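Local coordinates for protein arylsulfatase (Pseudoalteromonas sp. MB47, PDB 7AJ0) that probably removes sulfate groups from fucoidan, the sulfated polysaccharide of brown algae, as a calcium-binding sulfatase that assembles into a hexamer, at residues Arg245-Asp257 against Ile301-Gln314. Numbering follows the deposited sequence.
Sequences RDESVKFINQAVD and ITGELVALLKEKGQ
R245 lays its CB and CG against I301, CG coming to 3.7 Å from I301 CG2. CD then passes E304 OE1 at 3.4 Å, and bends at chi2 and chi3 turn the guanidinium across the end of the E304 chain. NH1 gives a short 2.5 Å salt-bridge hydrogen bond to E304 OE1 on its syn side. That bond is well off straight, and the 40° between guanidinium and carboxylate planes likewise shows an imperfect fit. NE and NH2 both grip D246 OD1 from one face of that carboxylate, NE at 2.8 Å, so two acids fix the rotation of the guanidinium. A methionine in its place could still cover I301 but would probably leave E304 and D246 without their shared positive mate. One to two turns further along, L308 reaches over with CG anti to its backbone N (chi1 170°), which places CD2 3.8 Å from V249 CG2 and also against I252 CG2; L309 CD2 meets that same I252 methyl from a crossing direction. Near the C-terminal ends, the bent K312 chain lays CE beside N253 OD1 and offers NZ to D257 OD1 in a weak, salt-bridged hydrogen bond of 3.2 Å. V256 CG2 packs on Q314 CG; Q314 belongs to the Schellman motif that closes the helix at G313, its backbone N returning to L309 O, while Q314 OE1 bonds to N53. The axes run nearly parallel, 10.7 Å apart at a -16° crossing, as expected for neighbouring helices on one face of the alpha/beta sheet of the sulfatase fold. Beneath them, S248 and I252 rest on L264 of strand 262-267, and L309 touches both F262 of that strand and I320 of strand 318-324.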
loop_
_atom_site.group_PDB
_atom_site.type_symbol
_atom_site.label_atom_id
_atom_site.label_comp_id
_atom_site.label_asym_id
_atom_site.label_seq_id
_atom_site.Cartn_x
_atom_site.Cartn_y
_atom_site.Cartn_z
ATOM N N ARG A 245 -1.878 23.287 40.282
ATOM C CA ARG A 245 -0.633 23.861 40.780
ATOM C C ARG A 245 -0.838 24.472 42.160
ATOM O O ARG A 245 -0.049 24.234 43.081
ATOM C CB ARG A 245 -0.115 24.904 39.788
ATOM C CG ARG A 245 1.239 25.518 40.120
ATOM C CD ARG A 245 1.145 26.700 41.086
ATOM N NE ARG A 245 -0.021 27.546 40.847
ATOM C CZ ARG A 245 -0.174 28.347 39.798
ATOM N NH1 ARG A 245 0.766 28.419 38.866
ATOM N NH2 ARG A 245 -1.277 29.072 39.676
ATOM N N ASP A 246 -1.911 25.249 42.325
ATOM C CA ASP A 246 -2.186 25.861 43.620
ATOM C C ASP A 246 -2.340 24.808 44.710
ATOM O O ASP A 246 -1.852 24.989 45.832
ATOM C CB ASP A 246 -3.448 26.723 43.536
ATOM C CG ASP A 246 -3.252 27.975 42.698
ATOM O OD1 ASP A 246 -2.091 28.400 42.517
ATOM O OD2 ASP A 246 -4.263 28.541 42.230
ATOM N N GLU A 247 -3.017 23.699 44.403
ATOM C CA GLU A 247 -3.261 22.681 45.420
ATOM C C GLU A 247 -1.979 21.946 45.793
ATOM O O GLU A 247 -1.773 21.605 46.964
ATOM C CB GLU A 247 -4.325 21.698 44.935
ATOM C CG GLU A 247 -5.739 22.257 44.964
ATOM C CD GLU A 247 -6.251 22.489 46.377
ATOM O OE1 GLU A 247 -5.807 21.773 47.301
ATOM O OE2 GLU A 247 -7.097 23.390 46.562
ATOM N N SER A 248 -1.107 21.685 44.816
ATOM C CA SER A 248 0.175 21.063 45.132
ATOM C C SER A 248 1.059 21.996 45.952
ATOM O O SER A 248 1.820 21.533 46.809
ATOM C CB SER A 248 0.894 20.646 43.851
ATOM O OG SER A 248 0.333 19.458 43.322
ATOM N N VAL A 249 0.976 23.304 45.704
ATOM C CA VAL A 249 1.714 24.261 46.524
ATOM C C VAL A 249 1.209 24.217 47.961
ATOM O O VAL A 249 1.994 24.144 48.912
ATOM C CB VAL A 249 1.606 25.675 45.926
ATOM C CG1 VAL A 249 2.095 26.713 46.926
ATOM C CG2 VAL A 249 2.398 25.766 44.630
ATOM N N LYS A 250 -0.114 24.256 48.141
ATOM C CA LYS A 250 -0.671 24.165 49.487
ATOM C C LYS A 250 -0.243 22.870 50.171
ATOM O O LYS A 250 0.092 22.870 51.360
ATOM C CB LYS A 250 -2.195 24.264 49.437
ATOM C CG LYS A 250 -2.723 25.647 49.076
ATOM C CD LYS A 250 -4.247 25.682 49.092
ATOM C CE LYS A 250 -4.780 27.060 48.717
ATOM N NZ LYS A 250 -6.272 27.100 48.658
ATOM N N PHE A 251 -0.234 21.760 49.430
ATOM C CA PHE A 251 0.101 20.473 50.029
ATOM C C PHE A 251 1.556 20.434 50.483
ATOM O O PHE A 251 1.856 20.022 51.610
ATOM C CB PHE A 251 -0.180 19.341 49.039
ATOM C CG PHE A 251 0.128 17.978 49.582
ATOM C CD1 PHE A 251 -0.765 17.339 50.426
ATOM C CD2 PHE A 251 1.313 17.340 49.258
ATOM C CE1 PHE A 251 -0.482 16.089 50.937
ATOM C CE2 PHE A 251 1.601 16.086 49.763
ATOM C CZ PHE A 251 0.701 15.459 50.604
ATOM N N ILE A 252 2.479 20.851 49.615
ATOM C CA ILE A 252 3.894 20.831 49.975
ATOM C C ILE A 252 4.155 21.753 51.158
ATOM O O ILE A 252 4.864 21.388 52.103
ATOM C CB ILE A 252 4.758 21.202 48.754
ATOM C CG1 ILE A 252 4.798 20.027 47.773
ATOM C CG2 ILE A 252 6.163 21.598 49.185
ATOM C CD1 ILE A 252 5.297 20.386 46.396
ATOM N N ASN A 253 3.584 22.961 51.129
ATOM C CA ASN A 253 3.746 23.875 52.254
ATOM C C ASN A 253 3.267 23.240 53.553
ATOM O O ASN A 253 3.928 23.351 54.591
ATOM C CB ASN A 253 2.987 25.177 51.996
ATOM C CG ASN A 253 3.705 26.086 51.022
ATOM O OD1 ASN A 253 4.913 25.977 50.833
ATOM N ND2 ASN A 253 2.963 26.994 50.402
ATOM N N GLN A 254 2.117 22.563 53.512
ATOM C CA GLN A 254 1.547 21.997 54.729
ATOM C C GLN A 254 2.396 20.850 55.262
ATOM O O GLN A 254 2.559 20.708 56.479
ATOM C CB GLN A 254 0.116 21.534 54.457
ATOM C CG GLN A 254 -0.620 21.025 55.678
ATOM C CD GLN A 254 -2.074 20.706 55.384
ATOM O OE1 GLN A 254 -2.548 20.892 54.263
ATOM N NE2 GLN A 254 -2.791 20.226 56.394
ATOM N N ALA A 255 2.952 20.026 54.371
ATOM C CA ALA A 255 3.771 18.905 54.822
ATOM C C ALA A 255 5.119 19.381 55.351
ATOM O O ALA A 255 5.623 18.852 56.351
ATOM C CB ALA A 255 3.969 17.906 53.682
ATOM N N VAL A 256 5.723 20.372 54.698
ATOM C CA VAL A 256 7.021 20.861 55.149
ATOM C C VAL A 256 6.881 21.601 56.474
ATOM O O VAL A 256 7.764 21.536 57.336
ATOM C CB VAL A 256 7.670 21.746 54.072
ATOM C CG1 VAL A 256 8.958 22.363 54.599
ATOM C CG2 VAL A 256 7.933 20.938 52.805
ATOM N N ASP A 257 5.766 22.318 56.658
ATOM C CA ASP A 257 5.554 23.043 57.909
ATOM C C ASP A 257 5.280 22.094 59.069
ATOM O O ASP A 257 5.578 22.425 60.223
ATOM C CB ASP A 257 4.406 24.041 57.752
ATOM C CG ASP A 257 4.760 25.203 56.837
ATOM O OD1 ASP A 257 5.940 25.317 56.442
ATOM O OD2 ASP A 257 3.856 26.004 56.511
ATOM N N ILE A 301 4.809 25.613 35.278
ATOM C CA ILE A 301 4.368 25.016 36.535
ATOM C C ILE A 301 5.479 24.161 37.130
ATOM O O ILE A 301 5.717 24.184 38.343
ATOM C CB ILE A 301 3.074 24.210 36.316
ATOM C CG1 ILE A 301 1.915 25.167 36.018
ATOM C CG2 ILE A 301 2.764 23.349 37.528
ATOM C CD1 ILE A 301 0.687 24.497 35.430
ATOM N N THR A 302 6.184 23.405 36.283
ATOM C CA THR A 302 7.335 22.638 36.748
ATOM C C THR A 302 8.342 23.536 37.458
ATOM O O THR A 302 8.825 23.211 38.549
ATOM C CB THR A 302 7.996 21.924 35.567
ATOM O OG1 THR A 302 7.089 20.958 35.018
ATOM C CG2 THR A 302 9.284 21.232 36.005
ATOM N N GLY A 303 8.673 24.676 36.849
ATOM C CA GLY A 303 9.604 25.592 37.478
ATOM C C GLY A 303 9.080 26.191 38.766
ATOM O O GLY A 303 9.852 26.432 39.700
ATOM N N GLU A 304 7.770 26.438 38.840
ATOM C CA GLU A 304 7.191 26.991 40.059
ATOM C C GLU A 304 7.287 25.999 41.214
ATOM O O GLU A 304 7.569 26.391 42.352
ATOM C CB GLU A 304 5.734 27.389 39.811
ATOM C CG GLU A 304 5.557 28.594 38.888
ATOM C CD GLU A 304 4.155 28.688 38.300
ATOM O OE1 GLU A 304 3.254 27.975 38.791
ATOM O OE2 GLU A 304 3.955 29.468 37.341
ATOM N N LEU A 305 7.062 24.712 40.941
ATOM C CA LEU A 305 7.163 23.708 41.995
ATOM C C LEU A 305 8.607 23.523 42.444
ATOM O O LEU A 305 8.873 23.336 43.637
ATOM C CB LEU A 305 6.572 22.385 41.512
ATOM C CG LEU A 305 5.060 22.383 41.278
ATOM C CD1 LEU A 305 4.594 21.045 40.716
ATOM C CD2 LEU A 305 4.322 22.707 42.569
ATOM N N VAL A 306 9.555 23.569 41.504
ATOM C CA VAL A 306 10.965 23.494 41.871
ATOM C C VAL A 306 11.361 24.710 42.698
ATOM O O VAL A 306 12.117 24.599 43.671
ATOM C CB VAL A 306 11.837 23.363 40.609
ATOM C CG1 VAL A 306 13.298 23.640 40.937
ATOM C CG2 VAL A 306 11.676 21.982 39.987
ATOM N N ALA A 307 10.864 25.890 42.324
ATOM C CA ALA A 307 11.211 27.096 43.067
ATOM C C ALA A 307 10.587 27.089 44.456
ATOM O O ALA A 307 11.169 27.637 45.399
ATOM C CB ALA A 307 10.770 28.337 42.293
ATOM N N LEU A 308 9.407 26.483 44.600
ATOM C CA LEU A 308 8.800 26.347 45.919
ATOM C C LEU A 308 9.655 25.464 46.821
ATOM O O LEU A 308 9.900 25.799 47.985
ATOM C CB LEU A 308 7.387 25.782 45.783
ATOM C CG LEU A 308 6.692 25.363 47.079
ATOM C CD1 LEU A 308 6.546 26.548 48.023
ATOM C CD2 LEU A 308 5.337 24.733 46.773
ATOM N N LEU A 309 10.119 24.325 46.297
ATOM C CA LEU A 309 10.969 23.442 47.091
ATOM C C LEU A 309 12.256 24.146 47.509
ATOM O O LEU A 309 12.735 23.967 48.635
ATOM C CB LEU A 309 11.285 22.174 46.300
ATOM C CG LEU A 309 10.097 21.261 46.004
ATOM C CD1 LEU A 309 10.480 20.203 44.982
ATOM C CD2 LEU A 309 9.587 20.606 47.277
ATOM N N LYS A 310 12.830 24.947 46.610
ATOM C CA LYS A 310 14.036 25.699 46.946
ATOM C C LYS A 310 13.761 26.710 48.050
ATOM O O LYS A 310 14.551 26.843 48.992
ATOM C CB LYS A 310 14.565 26.394 45.693
ATOM C CG LYS A 310 15.889 27.115 45.858
ATOM C CD LYS A 310 16.467 27.469 44.490
ATOM C CE LYS A 310 17.771 28.238 44.598
ATOM N NZ LYS A 310 17.554 29.711 44.607
ATOM N N GLU A 311 12.635 27.424 47.958
ATOM C CA GLU A 311 12.314 28.443 48.950
ATOM C C GLU A 311 12.051 27.834 50.321
ATOM O O GLU A 311 12.291 28.486 51.343
ATOM C CB GLU A 311 11.101 29.254 48.484
ATOM C CG GLU A 311 10.783 30.471 49.341
ATOM C CD GLU A 311 9.742 30.193 50.413
ATOM O OE1 GLU A 311 8.971 29.219 50.268
ATOM O OE2 GLU A 311 9.692 30.956 51.403
ATOM N N LYS A 312 11.568 26.595 50.364
ATOM C CA LYS A 312 11.327 25.894 51.616
ATOM C C LYS A 312 12.544 25.120 52.106
ATOM O O LYS A 312 12.461 24.457 53.145
ATOM C CB LYS A 312 10.143 24.934 51.455
ATOM C CG LYS A 312 8.824 25.635 51.177
ATOM C CD LYS A 312 7.916 25.614 52.396
ATOM C CE LYS A 312 7.155 26.923 52.540
ATOM N NZ LYS A 312 6.101 26.832 53.589
ATOM N N GLY A 313 13.663 25.183 51.389
ATOM C CA GLY A 313 14.853 24.468 51.802
ATOM C C GLY A 313 14.736 22.964 51.750
ATOM O O GLY A 313 15.377 22.273 52.548
ATOM N N GLN A 314 13.943 22.433 50.817
ATOM C CA GLN A 314 13.701 20.998 50.727
ATOM C C GLN A 314 14.221 20.373 49.436
ATOM O O GLN A 314 13.903 19.211 49.157
ATOM C CB GLN A 314 12.200 20.709 50.860
ATOM C CG GLN A 314 11.640 20.954 52.246
ATOM C CD GLN A 314 12.161 19.960 53.266
ATOM O OE1 GLN A 314 12.156 18.749 53.035
ATOM N NE2 GLN A 314 12.617 20.469 54.404
#